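PDB 1VPQ: DUF72 domain-containing protein from Thermotoga maritima, which is of unknown function but belongs to the DUF72 family and folds as a TIM-type barrel. Local coordinates for residues Y15-W26 with Y44-L55. Numbering follows the deposited sequence.
Sequences YVGTSGFSFEDW and YWAVLGFRIVEL
The Y44 hydroxyl, reaching in from the end of helix 40-46, sits between T18 N and I52 O. CG lies anti to the backbone N (chi1 -179°), which carries OH to where T18 N donates to it, 3.1 Å away and nearly straight, while OH itself donates to I52 O at 2.6 Å, in the carbonyl plane and on a lone pair. T18 OG1 sits in plane at the ring edge, 3.2 Å from Y44 CE2, F50 CD2 lies over one face toward the rim, and F21 CB packs 3.6 Å from Y44 CD2. Strands 13-18 and 52-55 are the first and second of the parallel eight-stranded barrel, and here they close it, segments 15-18 and 52-55 splayed at 48°; a phenylalanine in place of Y44 would probably leave T18 N and I52 O without the group that links them. Farther along, E54 N donates to T18 O at 3.2 Å and G20 N to E54 O at 2.9 Å. The extended E54 side chain takes a bond from S19 OG, 2.6 Å to OE1, met from above the carboxylate plane; R203 and Y201 also hold this carboxylate. At the other end, I52 CG2 packs on Y15 CB, and a water links V16 O to R51 N.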
loop_
_atom_site.group_PDB
_atom_site.type_symbol
_atom_site.label_atom_id
_atom_site.label_comp_id
_atom_site.label_asym_id
_atom_site.label_seq_id
_atom_site.Cartn_x
_atom_site.Cartn_y
_atom_site.Cartn_z
ATOM N N TYR A 15 -11.830 2.877 2.125
ATOM C CA TYR A 15 -10.882 3.563 3.024
ATOM C C TYR A 15 -9.739 4.201 2.246
ATOM O O TYR A 15 -8.892 3.498 1.691
ATOM C CB TYR A 15 -10.255 2.594 4.032
ATOM C CG TYR A 15 -11.221 1.862 4.923
ATOM C CD1 TYR A 15 -11.909 0.746 4.460
ATOM C CD2 TYR A 15 -11.420 2.260 6.241
ATOM C CE1 TYR A 15 -12.789 0.049 5.282
ATOM C CE2 TYR A 15 -12.300 1.579 7.070
ATOM C CZ TYR A 15 -12.983 0.469 6.589
ATOM O OH TYR A 15 -13.863 -0.217 7.413
ATOM N N VAL A 16 -9.701 5.525 2.226
ATOM C CA VAL A 16 -8.569 6.243 1.632
ATOM C C VAL A 16 -7.605 6.762 2.716
ATOM O O VAL A 16 -8.023 7.271 3.769
ATOM C CB VAL A 16 -9.016 7.383 0.674
ATOM C CG1 VAL A 16 -9.909 8.390 1.385
ATOM C CG2 VAL A 16 -7.796 8.090 0.032
ATOM N N GLY A 17 -6.314 6.605 2.439
ATOM C CA GLY A 17 -5.254 7.157 3.265
ATOM C C GLY A 17 -3.982 7.332 2.455
ATOM O O GLY A 17 -4.020 7.352 1.224
ATOM N N THR A 18 -2.860 7.470 3.157
ATOM C CA THR A 18 -1.544 7.624 2.536
ATOM C C THR A 18 -0.570 6.528 2.979
ATOM O O THR A 18 -0.821 5.797 3.939
ATOM C CB THR A 18 -0.919 8.969 2.909
ATOM O OG1 THR A 18 -0.959 9.107 4.331
ATOM C CG2 THR A 18 -1.671 10.136 2.243
ATOM N N SER A 19 0.546 6.424 2.261
ATOM C CA SER A 19 1.618 5.504 2.635
ATOM C C SER A 19 2.516 6.210 3.632
ATOM O O SER A 19 3.351 7.035 3.256
ATOM C CB SER A 19 2.434 5.060 1.421
ATOM O OG SER A 19 1.664 4.245 0.562
ATOM N N GLY A 20 2.326 5.883 4.905
ATOM C CA GLY A 20 3.023 6.559 5.989
ATOM C C GLY A 20 2.312 7.840 6.379
ATOM O O GLY A 20 1.501 8.381 5.618
ATOM N N PHE A 21 2.614 8.303 7.583
ATOM C CA PHE A 21 2.098 9.568 8.112
ATOM C C PHE A 21 3.211 10.454 8.691
ATOM O O PHE A 21 2.994 11.636 8.921
ATOM C CB PHE A 21 1.073 9.282 9.214
ATOM C CG PHE A 21 1.684 8.726 10.476
ATOM C CD1 PHE A 21 2.136 9.576 11.478
ATOM C CD2 PHE A 21 1.830 7.357 10.650
ATOM C CE1 PHE A 21 2.710 9.075 12.638
ATOM C CE2 PHE A 21 2.407 6.846 11.807
ATOM C CZ PHE A 21 2.845 7.711 12.804
ATOM N N SER A 22 4.387 9.876 8.932
ATOM C CA SER A 22 5.450 10.525 9.703
ATOM C C SER A 22 6.493 11.165 8.788
ATOM O O SER A 22 7.571 10.614 8.570
ATOM C CB SER A 22 6.098 9.503 10.647
ATOM O OG SER A 22 6.871 10.126 11.656
ATOM N N PHE A 23 6.148 12.337 8.257
ATOM C CA PHE A 23 7.015 13.096 7.352
ATOM C C PHE A 23 7.146 14.539 7.829
ATOM O O PHE A 23 6.156 15.156 8.218
ATOM C CB PHE A 23 6.442 13.103 5.930
ATOM C CG PHE A 23 6.247 11.733 5.333
ATOM C CD1 PHE A 23 7.322 11.030 4.805
ATOM C CD2 PHE A 23 4.986 11.155 5.283
ATOM C CE1 PHE A 23 7.142 9.765 4.245
ATOM C CE2 PHE A 23 4.798 9.891 4.726
ATOM C CZ PHE A 23 5.877 9.197 4.205
ATOM N N GLU A 24 8.367 15.070 7.789
ATOM C CA GLU A 24 8.631 16.476 8.108
ATOM C C GLU A 24 8.316 17.390 6.915
ATOM O O GLU A 24 7.851 18.510 7.098
ATOM C CB GLU A 24 10.087 16.656 8.537
ATOM C CG GLU A 24 10.450 15.962 9.860
ATOM C CD GLU A 24 10.177 16.828 11.087
ATOM O OE1 GLU A 24 8.996 17.142 11.350
ATOM O OE2 GLU A 24 11.148 17.188 11.793
ATOM N N ASP A 25 8.603 16.907 5.706
ATOM C CA ASP A 25 8.086 17.472 4.442
ATOM C C ASP A 25 6.647 18.003 4.522
ATOM O O ASP A 25 6.333 19.015 3.885
ATOM C CB ASP A 25 8.100 16.391 3.338
ATOM C CG ASP A 25 9.314 16.472 2.436
ATOM O OD1 ASP A 25 10.298 17.154 2.797
ATOM O OD2 ASP A 25 9.282 15.842 1.355
ATOM N N TRP A 26 5.783 17.293 5.261
ATOM C CA TRP A 26 4.355 17.645 5.394
ATOM C C TRP A 26 4.082 18.866 6.297
ATOM O O TRP A 26 3.007 19.465 6.220
ATOM C CB TRP A 26 3.541 16.436 5.897
ATOM C CG TRP A 26 3.457 15.278 4.940
ATOM C CD1 TRP A 26 4.275 15.024 3.875
ATOM C CD2 TRP A 26 2.521 14.187 4.990
ATOM N NE1 TRP A 26 3.892 13.862 3.251
ATOM C CE2 TRP A 26 2.820 13.328 3.915
ATOM C CE3 TRP A 26 1.459 13.860 5.836
ATOM C CZ2 TRP A 26 2.101 12.159 3.666
ATOM C CZ3 TRP A 26 0.735 12.695 5.585
ATOM C CH2 TRP A 26 1.063 11.862 4.509
ATOM N N TYR A 44 -3.269 13.221 11.864
ATOM C CA TYR A 44 -3.636 12.427 10.700
ATOM C C TYR A 44 -5.088 11.890 10.770
ATOM O O TYR A 44 -5.866 12.096 9.836
ATOM C CB TYR A 44 -2.623 11.282 10.557
ATOM C CG TYR A 44 -2.816 10.356 9.387
ATOM C CD1 TYR A 44 -3.632 9.231 9.495
ATOM C CD2 TYR A 44 -2.159 10.577 8.187
ATOM C CE1 TYR A 44 -3.810 8.363 8.427
ATOM C CE2 TYR A 44 -2.320 9.706 7.108
ATOM C CZ TYR A 44 -3.156 8.602 7.234
ATOM O OH TYR A 44 -3.330 7.733 6.179
ATOM N N TRP A 45 -5.452 11.224 11.868
ATOM C CA TRP A 45 -6.795 10.620 11.986
ATOM C C TRP A 45 -7.873 11.557 12.547
ATOM O O TRP A 45 -9.037 11.476 12.125
ATOM C CB TRP A 45 -6.777 9.295 12.781
ATOM C CG TRP A 45 -6.369 9.364 14.247
ATOM C CD1 TRP A 45 -5.160 8.999 14.771
ATOM C CD2 TRP A 45 -7.180 9.772 15.366
ATOM N NE1 TRP A 45 -5.159 9.171 16.134
ATOM C CE2 TRP A 45 -6.381 9.649 16.526
ATOM C CE3 TRP A 45 -8.496 10.239 15.500
ATOM C CZ2 TRP A 45 -6.850 9.975 17.797
ATOM C CZ3 TRP A 45 -8.966 10.564 16.767
ATOM C CH2 TRP A 45 -8.141 10.430 17.901
ATOM N N ALA A 46 -7.504 12.419 13.497
ATOM C CA ALA A 46 -8.482 13.287 14.179
ATOM C C ALA A 46 -8.884 14.511 13.358
ATOM O O ALA A 46 -10.044 14.915 13.379
ATOM C CB ALA A 46 -7.963 13.718 15.531
ATOM N N VAL A 47 -7.921 15.089 12.643
ATOM C CA VAL A 47 -8.127 16.331 11.891
ATOM C C VAL A 47 -8.242 16.069 10.382
ATOM O O VAL A 47 -9.276 16.349 9.788
ATOM C CB VAL A 47 -7.003 17.357 12.180
ATOM C CG1 VAL A 47 -7.314 18.707 11.535
ATOM C CG2 VAL A 47 -6.801 17.519 13.689
ATOM N N LEU A 48 -7.196 15.526 9.763
ATOM C CA LEU A 48 -7.242 15.210 8.328
ATOM C C LEU A 48 -8.284 14.134 8.003
ATOM O O LEU A 48 -8.723 14.017 6.859
ATOM C CB LEU A 48 -5.865 14.792 7.803
ATOM C CG LEU A 48 -4.704 15.773 7.998
ATOM C CD1 LEU A 48 -3.442 15.216 7.367
ATOM C CD2 LEU A 48 -5.025 17.124 7.402
ATOM N N GLY A 49 -8.672 13.344 9.001
ATOM C CA GLY A 49 -9.861 12.479 8.894
ATOM C C GLY A 49 -9.659 11.156 8.177
ATOM O O GLY A 49 -10.626 10.468 7.846
ATOM N N PHE A 50 -8.403 10.793 7.943
ATOM C CA PHE A 50 -8.071 9.499 7.354
ATOM C C PHE A 50 -8.280 8.373 8.364
ATOM O O PHE A 50 -7.789 8.454 9.490
ATOM C CB PHE A 50 -6.619 9.484 6.885
ATOM C CG PHE A 50 -6.323 10.469 5.799
ATOM C CD1 PHE A 50 -7.032 10.437 4.611
ATOM C CD2 PHE A 50 -5.310 11.405 5.952
ATOM C CE1 PHE A 50 -6.761 11.335 3.607
ATOM C CE2 PHE A 50 -5.030 12.312 4.956
ATOM C CZ PHE A 50 -5.756 12.280 3.778
ATOM N N ARG A 51 -8.984 7.321 7.943
ATOM C CA ARG A 51 -9.326 6.191 8.811
ATOM C C ARG A 51 -8.400 4.984 8.602
ATOM O O ARG A 51 -8.622 3.917 9.160
ATOM C CB ARG A 51 -10.771 5.777 8.540
ATOM C CG ARG A 51 -11.794 6.894 8.793
ATOM C CD ARG A 51 -12.522 6.702 10.111
ATOM N NE ARG A 51 -13.229 5.421 10.130
ATOM C CZ ARG A 51 -14.385 5.174 9.517
ATOM N NH1 ARG A 51 -15.012 6.124 8.818
ATOM N NH2 ARG A 51 -14.917 3.958 9.611
ATOM N N ILE A 52 -7.361 5.163 7.793
ATOM C CA ILE A 52 -6.442 4.080 7.464
ATOM C C ILE A 52 -5.095 4.661 7.039
ATOM O O ILE A 52 -5.023 5.790 6.543
ATOM C CB ILE A 52 -7.034 3.142 6.354
ATOM C CG1 ILE A 52 -6.337 1.780 6.359
ATOM C CG2 ILE A 52 -6.950 3.787 4.963
ATOM C CD1 ILE A 52 -7.021 0.722 5.496
ATOM N N VAL A 53 -4.037 3.889 7.257
ATOM C CA VAL A 53 -2.710 4.249 6.779
ATOM C C VAL A 53 -1.974 2.959 6.441
ATOM O O VAL A 53 -2.200 1.932 7.070
ATOM C CB VAL A 53 -1.922 5.113 7.814
ATOM C CG1 VAL A 53 -1.618 4.333 9.091
ATOM C CG2 VAL A 53 -0.638 5.668 7.211
ATOM N N GLU A 54 -1.124 3.020 5.423
ATOM C CA GLU A 54 -0.302 1.893 4.999
ATOM C C GLU A 54 1.113 2.080 5.539
ATOM O O GLU A 54 1.733 3.109 5.301
ATOM C CB GLU A 54 -0.283 1.840 3.478
ATOM C CG GLU A 54 0.525 0.714 2.874
ATOM C CD GLU A 54 0.685 0.889 1.383
ATOM O OE1 GLU A 54 1.600 1.640 0.989
ATOM O OE2 GLU A 54 -0.108 0.284 0.620
ATOM N N LEU A 55 1.625 1.071 6.244
ATOM C CA LEU A 55 2.905 1.188 6.946
ATOM C C LEU A 55 3.988 0.212 6.475
ATOM O O LEU A 55 3.706 -0.886 6.004
ATOM C CB LEU A 55 2.681 1.031 8.452
ATOM C CG LEU A 55 1.870 2.170 9.083
ATOM C CD1 LEU A 55 1.377 1.798 10.460
ATOM C CD2 LEU A 55 2.684 3.456 9.142
HETATM O O HOH W 1 -10.485 7.080 5.429
#